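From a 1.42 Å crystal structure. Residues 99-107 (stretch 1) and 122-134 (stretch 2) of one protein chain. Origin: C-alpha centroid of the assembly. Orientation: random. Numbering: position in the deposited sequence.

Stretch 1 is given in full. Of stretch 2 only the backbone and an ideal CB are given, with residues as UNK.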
# COMPACT_ATOMS: atom_id res chain seq x y z
N VAL A 99 -7.31 -10.13 -6.66
CA VAL A 99 -7.54 -8.70 -6.74
C VAL A 99 -8.90 -8.38 -6.12
O VAL A 99 -9.90 -9.04 -6.42
CB VAL A 99 -7.55 -8.20 -8.20
CG1 VAL A 99 -7.99 -6.75 -8.27
CG2 VAL A 99 -6.18 -8.37 -8.82
N LEU A 100 -8.91 -7.39 -5.23
CA LEU A 100 -10.14 -6.89 -4.62
C LEU A 100 -10.28 -5.47 -5.10
O LEU A 100 -9.42 -4.64 -4.82
CB LEU A 100 -10.05 -6.94 -3.10
CG LEU A 100 -10.21 -8.32 -2.46
CD1 LEU A 100 -9.03 -9.21 -2.74
CD2 LEU A 100 -10.39 -8.19 -0.97
N ARG A 101 -11.37 -5.18 -5.81
CA ARG A 101 -11.55 -3.88 -6.44
C ARG A 101 -12.70 -3.08 -5.85
O ARG A 101 -13.84 -3.55 -5.77
CB ARG A 101 -11.79 -4.10 -7.93
CG ARG A 101 -11.67 -2.89 -8.79
CD ARG A 101 -11.52 -3.26 -10.25
NE ARG A 101 -11.70 -2.11 -11.12
CZ ARG A 101 -10.78 -1.18 -11.33
NH1 ARG A 101 -11.05 -0.17 -12.14
NH2 ARG A 101 -9.60 -1.26 -10.74
N SER A 102 -12.38 -1.86 -5.42
CA SER A 102 -13.33 -0.94 -4.83
C SER A 102 -14.31 -0.41 -5.87
O SER A 102 -14.02 -0.41 -7.07
CB SER A 102 -12.57 0.24 -4.21
OG SER A 102 -13.44 1.27 -3.78
N THR A 103 -15.46 0.06 -5.39
CA THR A 103 -16.49 0.66 -6.24
C THR A 103 -16.53 2.18 -6.12
O THR A 103 -17.40 2.82 -6.70
CB THR A 103 -17.89 0.12 -5.87
OG1 THR A 103 -18.27 0.61 -4.57
CG2 THR A 103 -17.90 -1.39 -5.73
N VAL A 104 -15.62 2.76 -5.35
CA VAL A 104 -15.64 4.20 -5.09
C VAL A 104 -14.65 4.97 -5.97
O VAL A 104 -13.45 4.76 -5.87
CB VAL A 104 -15.28 4.47 -3.62
CG1 VAL A 104 -15.21 5.97 -3.35
CG2 VAL A 104 -16.27 3.80 -2.70
N PRO A 105 -15.14 5.85 -6.83
CA PRO A 105 -14.20 6.66 -7.61
C PRO A 105 -13.28 7.41 -6.67
O PRO A 105 -13.74 8.13 -5.79
CB PRO A 105 -15.13 7.61 -8.37
CG PRO A 105 -16.40 6.85 -8.49
CD PRO A 105 -16.54 6.15 -7.17
N ILE A 106 -11.97 7.22 -6.84
CA ILE A 106 -11.00 7.80 -5.92
C ILE A 106 -10.47 9.17 -6.33
O ILE A 106 -10.00 9.94 -5.49
CB ILE A 106 -9.81 6.82 -5.75
CG1 ILE A 106 -8.94 7.21 -4.55
CG2 ILE A 106 -8.95 6.78 -7.00
CD1 ILE A 106 -9.64 7.11 -3.21
N ASN A 107 -10.55 9.47 -7.62
CA ASN A 107 -9.94 10.67 -8.19
C ASN A 107 -10.78 11.94 -8.08
O ASN A 107 -10.82 12.75 -9.02
CB ASN A 107 -9.59 10.40 -9.65
CG ASN A 107 -10.76 9.82 -10.42
OD1 ASN A 107 -11.36 8.83 -10.01
ND2 ASN A 107 -11.09 10.44 -11.55
N UNK A 122 -7.93 -14.48 3.22
CA UNK A 122 -9.08 -13.58 3.13
C UNK A 122 -8.71 -12.11 3.15
O UNK A 122 -7.99 -11.65 4.03
CB UNK A 122 -10.05 -13.87 4.28
N UNK A 123 -9.25 -11.37 2.19
CA UNK A 123 -8.98 -9.95 2.09
C UNK A 123 -10.23 -9.12 2.21
O UNK A 123 -11.34 -9.60 1.95
CB UNK A 123 -8.28 -9.64 0.77
N UNK A 124 -10.04 -7.86 2.59
CA UNK A 124 -11.13 -6.90 2.70
C UNK A 124 -10.62 -5.54 2.29
O UNK A 124 -9.53 -5.13 2.67
CB UNK A 124 -11.70 -6.86 4.12
N UNK A 125 -11.41 -4.84 1.49
CA UNK A 125 -11.06 -3.51 1.04
C UNK A 125 -12.29 -2.62 1.16
O UNK A 125 -13.37 -2.95 0.67
CB UNK A 125 -10.53 -3.53 -0.40
N UNK A 126 -12.13 -1.49 1.84
CA UNK A 126 -13.22 -0.53 1.99
C UNK A 126 -12.71 0.88 1.78
O UNK A 126 -11.90 1.37 2.56
CB UNK A 126 -13.87 -0.66 3.37
N UNK A 127 -13.20 1.52 0.73
CA UNK A 127 -12.87 2.91 0.47
C UNK A 127 -14.11 3.72 0.86
O UNK A 127 -15.23 3.34 0.52
CB UNK A 127 -12.47 3.14 -0.99
N UNK A 128 -13.92 4.81 1.58
CA UNK A 128 -15.05 5.61 2.02
C UNK A 128 -15.99 4.76 2.86
O UNK A 128 -15.54 4.01 3.72
CB UNK A 128 -15.79 6.21 0.82
N UNK A 129 -17.29 4.87 2.60
CA UNK A 129 -18.28 4.12 3.35
C UNK A 129 -18.92 2.98 2.55
O UNK A 129 -20.00 2.50 2.90
CB UNK A 129 -19.37 5.07 3.84
N UNK A 130 -18.26 2.53 1.49
CA UNK A 130 -18.80 1.45 0.68
C UNK A 130 -18.85 0.16 1.48
O UNK A 130 -18.15 0.02 2.48
CB UNK A 130 -17.97 1.26 -0.59
N UNK A 131 -19.71 -0.77 1.06
CA UNK A 131 -19.73 -2.09 1.67
C UNK A 131 -18.36 -2.70 1.36
O UNK A 131 -17.90 -2.63 0.23
CB UNK A 131 -20.88 -2.95 1.15
N UNK A 132 -17.68 -3.26 2.35
CA UNK A 132 -16.37 -3.84 2.09
C UNK A 132 -16.37 -4.87 0.97
O UNK A 132 -17.30 -5.66 0.84
CB UNK A 132 -15.83 -4.49 3.37
N UNK A 133 -15.33 -4.83 0.16
CA UNK A 133 -15.12 -5.79 -0.91
C UNK A 133 -14.31 -6.91 -0.29
O UNK A 133 -13.26 -6.65 0.31
CB UNK A 133 -14.42 -5.17 -2.12
N UNK A 134 -14.76 -8.15 -0.44
CA UNK A 134 -14.03 -9.29 0.11
C UNK A 134 -13.72 -10.31 -0.96
O UNK A 134 -14.36 -10.35 -2.02
CB UNK A 134 -14.83 -9.95 1.24

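Position 122 begins a strand, and its CA-to-CB bond points away from stretch 1. Nothing there limits the choice, and a polar residue would do. It is Glu-122, without contact.

Position 123 points toward stretch 1. An ideal CB would lie 3.1 Å from Leu-100 CD2, which is tight, so glycine suits best. It is Gly-123, and Leu-100 CD2 packs 3.3 Å from Gly-123 C.

Position 124 points away, so small, polar or beta-branched residues would all suit. It is Ser-124.

Position 125 points toward stretch 1. Its ideal CB is 4.4 Å from Leu-100 CB, so an apolar side chain is expected: leucine, isoleucine, valine or methionine. It is Leu-125, chi1 t. Its CD2 comes 3.3 Å from Leu-100 O and 4.0 Å from Ser-102 CB. Its backbone pairs with position 133 by two hydrogen bonds, which joins the two arms of the hairpin.

Position 126 points away into space free of stretch 1. Many residues would fit. It is Gln-126.

Position 127 points toward stretch 1. Its ideal CB is 3.5 Å from Ser-102 OG and 4.1 Å from Val-104 CB. A compact apolar residue such as valine, or threonine, would suit. It is Val-127. Its CG1 meets Val-104 CB at 3.9 Å.

Position 128 is in a type II' turn, with phi 59° and psi -135°. Positive phi favours glycine, and it is Gly-128.

Position 129 points away in the same turn. Asparagine, aspartate, serine or glycine would fit. It is Asn-129.

Position 130 points toward stretch 1. Nearby are two hydroxyls, Ser-102 OG and Thr-103 OG1, and the amide of Thr-103, which has no acceptor within stretch 1. Such a cluster of donors calls for an acceptor: glutamate, or perhaps glutamine; aspartate would hardly reach all three. It is Glu-130. Its OE2 accepts from Ser-102 OG at 2.7 Å. Its OE1 accepts from Thr-103 OG1 at 2.8 Å and from Thr-103 N at 2.9 Å. OE2 also takes the amide of its own stretch, Val-127 N, at 2.8 Å, so the carboxylate ties the turn to stretch 1.

Positions 131 and 132 make no contact. Many residues would fit the first, and proline the second. They are Ala-131 and Pro-132.

Position 133 points toward stretch 1, with its ideal CB 4.0 Å from Arg-101 O. A beta-branched apolar residue suits a strand here; leucine is also possible. It is Ile-133. Its CG2 lies 4.1 Å from Leu-100 CB.

Position 134 points away, and a polar residue would serve. It is Thr-134.

Stretch 2 (122-134) EGSLQVGNEAPIT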
# COMPACT_ATOMS: atom_id res chain seq x y z
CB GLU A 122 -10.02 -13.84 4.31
CG GLU A 122 -10.70 -15.19 4.31
CD GLU A 122 -11.70 -15.31 5.43
OE1 GLU A 122 -12.91 -15.18 5.16
OE2 GLU A 122 -11.28 -15.51 6.59
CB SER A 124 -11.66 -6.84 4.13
OG SER A 124 -12.69 -5.87 4.25
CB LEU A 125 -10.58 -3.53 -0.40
CG LEU A 125 -10.29 -2.16 -1.02
CD1 LEU A 125 -9.13 -1.46 -0.30
CD2 LEU A 125 -9.97 -2.31 -2.49
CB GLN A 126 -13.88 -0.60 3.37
CG GLN A 126 -14.98 0.44 3.53
CD GLN A 126 -15.58 0.52 4.93
OE1 GLN A 126 -16.36 1.43 5.22
NE2 GLN A 126 -15.20 -0.41 5.79
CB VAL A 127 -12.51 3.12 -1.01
CG1 VAL A 127 -12.15 4.57 -1.27
CG2 VAL A 127 -11.37 2.21 -1.40
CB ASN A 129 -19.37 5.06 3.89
CG ASN A 129 -18.79 6.17 4.75
OD1 ASN A 129 -18.19 5.92 5.79
ND2 ASN A 129 -18.98 7.41 4.31
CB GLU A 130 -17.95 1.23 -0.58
CG GLU A 130 -16.64 0.49 -0.32
CD GLU A 130 -15.82 0.30 -1.58
OE1 GLU A 130 -16.38 -0.03 -2.65
OE2 GLU A 130 -14.58 0.48 -1.49
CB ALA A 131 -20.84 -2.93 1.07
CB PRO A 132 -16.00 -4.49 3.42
CG PRO A 132 -16.72 -3.66 4.42
CD PRO A 132 -18.03 -3.33 3.77
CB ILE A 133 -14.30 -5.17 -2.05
CG1 ILE A 133 -14.99 -3.91 -2.58
CG2 ILE A 133 -14.06 -6.19 -3.16
CD1 ILE A 133 -16.30 -4.16 -3.26
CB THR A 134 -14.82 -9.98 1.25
OG1 THR A 134 -16.07 -10.48 0.74
CG2 THR A 134 -15.22 -8.99 2.33
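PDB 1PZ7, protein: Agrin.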